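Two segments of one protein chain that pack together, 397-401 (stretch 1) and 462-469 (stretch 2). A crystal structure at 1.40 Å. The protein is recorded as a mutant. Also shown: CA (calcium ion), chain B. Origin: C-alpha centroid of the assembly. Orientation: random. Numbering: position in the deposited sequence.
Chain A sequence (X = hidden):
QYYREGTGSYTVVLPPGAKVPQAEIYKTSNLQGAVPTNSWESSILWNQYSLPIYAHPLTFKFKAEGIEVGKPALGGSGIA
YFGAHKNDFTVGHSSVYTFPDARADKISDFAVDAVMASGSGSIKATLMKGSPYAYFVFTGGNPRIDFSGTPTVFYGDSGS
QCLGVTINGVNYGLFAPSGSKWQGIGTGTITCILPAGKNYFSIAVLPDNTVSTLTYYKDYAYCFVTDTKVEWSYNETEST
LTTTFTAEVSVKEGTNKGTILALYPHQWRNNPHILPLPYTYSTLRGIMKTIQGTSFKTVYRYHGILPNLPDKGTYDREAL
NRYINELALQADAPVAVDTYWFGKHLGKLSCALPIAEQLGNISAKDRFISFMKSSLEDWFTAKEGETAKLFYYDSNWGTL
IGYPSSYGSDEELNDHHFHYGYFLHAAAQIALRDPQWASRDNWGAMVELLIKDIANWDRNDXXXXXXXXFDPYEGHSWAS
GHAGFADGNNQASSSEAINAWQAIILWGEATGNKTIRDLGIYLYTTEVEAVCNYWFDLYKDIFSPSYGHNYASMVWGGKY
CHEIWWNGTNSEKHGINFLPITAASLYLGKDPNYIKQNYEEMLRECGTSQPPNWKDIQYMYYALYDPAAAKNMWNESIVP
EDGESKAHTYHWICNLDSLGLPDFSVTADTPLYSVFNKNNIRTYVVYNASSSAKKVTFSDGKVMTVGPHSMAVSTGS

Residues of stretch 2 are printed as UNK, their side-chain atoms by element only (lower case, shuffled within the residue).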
ATOM      1  N   TRP A 397      18.695  10.196  -3.278  1.00 17.85           N
ATOM      2  CA  TRP A 397      17.331   9.710  -3.468  1.00 17.86           C
ATOM      3  C   TRP A 397      16.282  10.635  -2.839  1.00 17.27           C
ATOM      4  O   TRP A 397      15.190  10.809  -3.386  1.00 16.44           O
ATOM      5  CB  TRP A 397      17.170   8.286  -2.907  1.00 17.52           C
ATOM      6  CG  TRP A 397      17.928   7.259  -3.705  1.00 16.88           C
ATOM      7  CD1 TRP A 397      19.269   6.975  -3.613  1.00 18.04           C
ATOM      8  CD2 TRP A 397      17.417   6.423  -4.746  1.00 16.43           C
ATOM      9  NE1 TRP A 397      19.613   5.997  -4.510  1.00 18.25           N
ATOM     10  CE2 TRP A 397      18.500   5.649  -5.229  1.00 16.16           C
ATOM     11  CE3 TRP A 397      16.159   6.255  -5.319  1.00 16.46           C
ATOM     12  CZ2 TRP A 397      18.347   4.698  -6.245  1.00 17.36           C
ATOM     13  CZ3 TRP A 397      16.009   5.326  -6.328  1.00 18.26           C
ATOM     14  CH2 TRP A 397      17.094   4.560  -6.782  1.00 17.51           C
ATOM     15  N   GLY A 398      16.588  11.176  -1.660  1.00 16.82           N
ATOM     16  CA  GLY A 398      15.606  11.974  -0.895  1.00 17.31           C
ATOM     17  C   GLY A 398      14.779  11.078   0.017  1.00 16.24           C
ATOM     18  O   GLY A 398      13.618  10.735  -0.281  1.00 16.06           O
ATOM     19  N   THR A 399      15.393  10.700   1.131  1.00 15.77           N
ATOM     20  CA  THR A 399      14.786   9.771   2.089  1.00 15.63           C
ATOM     21  C   THR A 399      15.439   9.936   3.439  1.00 15.97           C
ATOM     22  O   THR A 399      16.637  10.233   3.516  1.00 16.69           O
ATOM     23  CB  THR A 399      14.863   8.290   1.580  1.00 16.28           C
ATOM     24  OG1 THR A 399      14.229   7.406   2.521  1.00 16.05           O
ATOM     25  CG2 THR A 399      16.281   7.832   1.385  1.00 17.13           C
ATOM     26  N   LEU A 400      14.651   9.707   4.488  1.00 15.61           N
ATOM     27  CA  LEU A 400      15.151   9.654   5.864  1.00 16.73           C
ATOM     28  C   LEU A 400      15.351   8.202   6.281  1.00 16.32           C
ATOM     29  O   LEU A 400      14.400   7.420   6.219  1.00 16.41           O
ATOM     30  CB  LEU A 400      14.126  10.324   6.779  1.00 20.12           C
ATOM     31  CG  LEU A 400      14.630  10.914   8.061  1.00 22.99           C
ATOM     32  CD1 LEU A 400      15.518  12.158   7.808  1.00 21.32           C
ATOM     33  CD2 LEU A 400      13.451  11.218   8.988  1.00 25.56           C
ATOM     34  N   ILE A 401      16.569   7.880   6.714  1.00 15.79           N
ATOM     35  CA  ILE A 401      16.963   6.527   7.091  1.00 16.75           C
ATOM     36  C   ILE A 401      17.367   6.566   8.552  1.00 15.96           C
ATOM     37  O   ILE A 401      18.224   7.350   8.947  1.00 17.46           O
ATOM     38  CB  ILE A 401      18.152   6.011   6.240  1.00 16.75           C
ATOM     39  CG1 ILE A 401      17.796   6.049   4.730  1.00 18.33           C
ATOM     40  CG2 ILE A 401      18.600   4.625   6.696  1.00 18.15           C
ATOM     41  CD1 ILE A 401      19.004   5.906   3.832  1.00 18.75           C
ATOM     42  N   UNK A 462       9.728  18.987  -2.169  1.00 22.92           N
ATOM     43  CA  UNK A 462      10.611  18.160  -2.986  1.00 25.17           C
ATOM     44  C   UNK A 462      11.603  17.316  -2.201  1.00 20.92           C
ATOM     45  O   UNK A 462      12.381  16.565  -2.795  1.00 20.67           O
ATOM     46  c   UNK A 462      11.423  19.044  -3.971  1.00 28.84           C
ATOM     47  c   UNK A 462      10.511  19.821  -4.879  1.00 33.45           C
ATOM     48  o   UNK A 462      12.241  19.960  -3.225  1.00 33.41           O
ATOM     49  N   UNK A 463      11.567  17.395  -0.868  1.00 18.49           N
ATOM     50  CA  UNK A 463      12.516  16.631  -0.055  1.00 17.45           C
ATOM     51  C   UNK A 463      12.187  15.144  -0.011  1.00 15.82           C
ATOM     52  O   UNK A 463      13.060  14.330   0.256  1.00 17.49           O
ATOM     53  n   UNK A 463      11.407  19.107   3.305  1.00 22.52           N
ATOM     54  n   UNK A 463       9.618  19.239   4.720  1.00 25.58           N
ATOM     55  c   UNK A 463      10.924  19.329   4.522  1.00 23.82           C
ATOM     56  c   UNK A 463      12.527  17.166   1.381  1.00 18.88           C
ATOM     57  c   UNK A 463      12.998  18.608   1.505  1.00 20.30           C
ATOM     58  c   UNK A 463      12.823  19.139   2.925  1.00 23.19           C
ATOM     59  n   UNK A 463      11.737  19.632   5.530  1.00 25.06           N
ATOM     60  N   UNK A 464      10.921  14.806  -0.252  1.00 15.56           N
ATOM     61  CA  UNK A 464      10.429  13.430  -0.204  1.00 15.93           C
ATOM     62  C   UNK A 464       9.476  13.240  -1.368  1.00 15.73           C
ATOM     63  O   UNK A 464       8.755  14.167  -1.710  1.00 16.83           O
ATOM     64  c   UNK A 464      12.232  12.753   3.880  1.00 17.88           C
ATOM     65  c   UNK A 464      10.424  14.634   3.011  1.00 17.03           C
ATOM     66  c   UNK A 464      12.119  13.957   4.546  1.00 18.21           C
ATOM     67  c   UNK A 464      11.440  12.498   2.784  1.00 16.89           C
ATOM     68  c   UNK A 464       9.679  13.156   1.118  1.00 16.51           C
ATOM     69  c   UNK A 464      10.513  13.419   2.353  1.00 16.70           C
ATOM     70  c   UNK A 464      11.216  14.900   4.109  1.00 18.96           C
ATOM     71  N   UNK A 465       9.440  12.030  -1.947  1.00 15.25           N
ATOM     72  CA  UNK A 465       8.536  11.814  -3.058  1.00 14.63           C
ATOM     73  C   UNK A 465       7.090  11.707  -2.569  1.00 14.65           C
ATOM     74  O   UNK A 465       6.845  11.506  -1.364  1.00 15.69           O
ATOM     75  c   UNK A 465       9.545   9.740  -2.471  1.00 15.96           C
ATOM     76  c   UNK A 465       9.039  10.508  -3.655  1.00 15.96           C
ATOM     77  c   UNK A 465      10.116  10.788  -1.539  1.00 16.34           C
ATOM     78  N   UNK A 466       6.136  11.840  -3.468  1.00 14.66           N
ATOM     79  CA  UNK A 466       4.717  11.774  -3.130  1.00 14.67           C
ATOM     80  C   UNK A 466       4.330  10.348  -2.765  1.00 13.99           C
ATOM     81  O   UNK A 466       4.553   9.427  -3.545  1.00 14.03           O
ATOM     82  c   UNK A 466       2.415  12.345  -4.043  1.00 14.80           C
ATOM     83  c   UNK A 466       3.886  12.255  -4.314  1.00 14.84           C
ATOM     84  c   UNK A 466       1.535  11.486  -4.666  1.00 13.83           C
ATOM     85  c   UNK A 466       0.174  11.573  -4.461  1.00 14.86           C
ATOM     86  c   UNK A 466      -0.312  12.548  -3.643  1.00 16.23           C
ATOM     87  c   UNK A 466       0.544  13.424  -3.025  1.00 15.96           C
ATOM     88  c   UNK A 466       1.899  13.349  -3.239  1.00 15.67           C
ATOM     89  N   UNK A 467       3.787  10.159  -1.568  1.00 12.95           N
ATOM     90  CA  UNK A 467       3.259   8.863  -1.118  1.00 12.91           C
ATOM     91  C   UNK A 467       4.177   7.690  -1.407  1.00 12.65           C
ATOM     92  O   UNK A 467       3.836   6.767  -2.184  1.00 13.08           O
ATOM     93  c   UNK A 467       0.740   9.599  -1.376  1.00 14.00           C
ATOM     94  c   UNK A 467       1.858   8.625  -1.703  1.00 12.98           C
ATOM     95  c   UNK A 467       0.578   9.801   0.140  1.00 14.27           C
ATOM     96  c   UNK A 467      -0.560   9.128  -2.011  1.00 14.60           C
ATOM     97  N   UNK A 468       5.332   7.687  -0.757  1.00 12.06           N
ATOM     98  CA  UNK A 468       6.322   6.657  -1.040  1.00 12.79           C
ATOM     99  C   UNK A 468       5.775   5.242  -1.041  1.00 12.09           C
ATOM    100  O   UNK A 468       5.661   4.597  -2.100  1.00 12.80           O
ATOM    101  c   UNK A 468       9.740   5.641   0.537  1.00 13.90           C
ATOM    102  c   UNK A 468       7.546   6.746  -0.123  1.00 13.62           C
ATOM    103  c   UNK A 468      11.211   7.618   0.274  1.00 14.43           C
ATOM    104  n   UNK A 468      11.755   7.159  -0.863  1.00 15.18           N
ATOM    105  n   UNK A 468      10.281   6.931   0.939  1.00 13.71           N
ATOM    106  c   UNK A 468       8.668   5.801  -0.522  1.00 14.15           C
ATOM    107  n   UNK A 468      11.583   8.807   0.719  1.00 14.36           N
ATOM    108  N   UNK A 469       5.427   4.706   0.137  1.00 12.43           N
ATOM    109  CA  UNK A 469       5.091   3.282   0.174  1.00 12.73           C
ATOM    110  C   UNK A 469       3.729   2.917  -0.417  1.00 12.14           C
ATOM    111  O   UNK A 469       3.564   1.804  -0.943  1.00 13.36           O
ATOM    112  c   UNK A 469       6.703   2.735   1.989  1.00 13.47           C
ATOM    113  c   UNK A 469       5.256   2.724   1.567  1.00 13.26           C
ATOM    114  o   UNK A 469       7.155   3.731   2.579  1.00 15.69           O
ATOM    115  n   UNK A 469       7.444   1.697   1.671  1.00 13.97           N
TER
HETATM  116 CA    CA B 801       3.953   5.128  -3.829  1.00 13.06          CA
HETATM  117  O   HOH W   1      13.491   8.687  -2.422  1.00 17.53           O
HETATM  118  O   HOH W   2       3.435   7.203  -4.895  1.00 14.33           O
HETATM  119  O   HOH W   3       4.028   2.706  -3.710  1.00 12.77           O
HETATM  120  O   HOH W   4       3.187   4.350  -6.005  1.00 12.88           O
HETATM  121  O   HOH W   5       6.073   5.405  -4.876  1.00 13.50           O

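Position 462 has three side-chain atoms: a carbon carrying one oxygen and one carbon. The branch at CB with a single hydroxyl identifies Thr462. It is exposed, and CB of Thr462 is 8.8 Å from CA of Gly398, its nearest stretch 1 atom.

Position 463 has three carbons, a nitrogen, and then a carbon carrying two more nitrogens. This is a guanidinium on a flexible chain, so the residue is Arg463. Its end leads away from stretch 1. Its backbone makes the contact: the carbonyl O of Arg463 lies 3.7 Å from CA of Gly398.

Position 464 has one carbon followed by a ring of six carbons, with no oxygen on the ring. It is Phe464. CB points sideways, but the ring comes nearer to stretch 1. CE1 of Phe464 lies 3.9 Å from N of Leu400 and 4.2 Å from CB of Leu400. The backbone there meets the edge of the ring.

Position 465 has three carbons that close a ring onto the backbone N. It is Pro465. CD of Pro465 approaches O of Gly398 at 3.7 Å.

Position 466 again has one carbon and a ring of six carbons. It is Phe466, and its side chain is out of reach of stretch 1. The carbonyl O of Phe466 lies 2.8 Å from the oxygen of water 2, a calcium ligand, and can accept from it.

Position 467 has four carbons, forked at the second. This is Leu467. Its side chain does not touch stretch 1, but its O binds the calcium ion CA at 2.3 Å.

Position 468 shows three carbons, a nitrogen, and a carbon carrying two nitrogens. CB points toward stretch 1, and one terminal nitrogen lies 3.0 Å from O of Gly398. It is Arg468. Its own O binds the calcium ion CA at 2.5 Å.

Position 469 has two carbons, the second carrying one oxygen and one nitrogen. The short amide gives Asn469, out of reach of stretch 1.

The contact is small, burying 219 Å² in all. Its one direct hydrogen bond runs from NH2 of Arg468 to O of Gly398, at 163° and near the guanidinium plane. OG1 of Thr399 sits over one guanidinium face. Water 1 accepts from NH1 of Arg468 at 2.8 Å and its oxygen lies 2.9 Å from O of Trp397, placed to link the two. Gly398 lets the backbones approach closely: an ideal CB would lie 3.1 Å from O of Arg463, and the backbone angles themselves call for glycine. Phe464 adds apolar packing against Leu400.

Stretch 2, residues 462-469: TRFPFLRN
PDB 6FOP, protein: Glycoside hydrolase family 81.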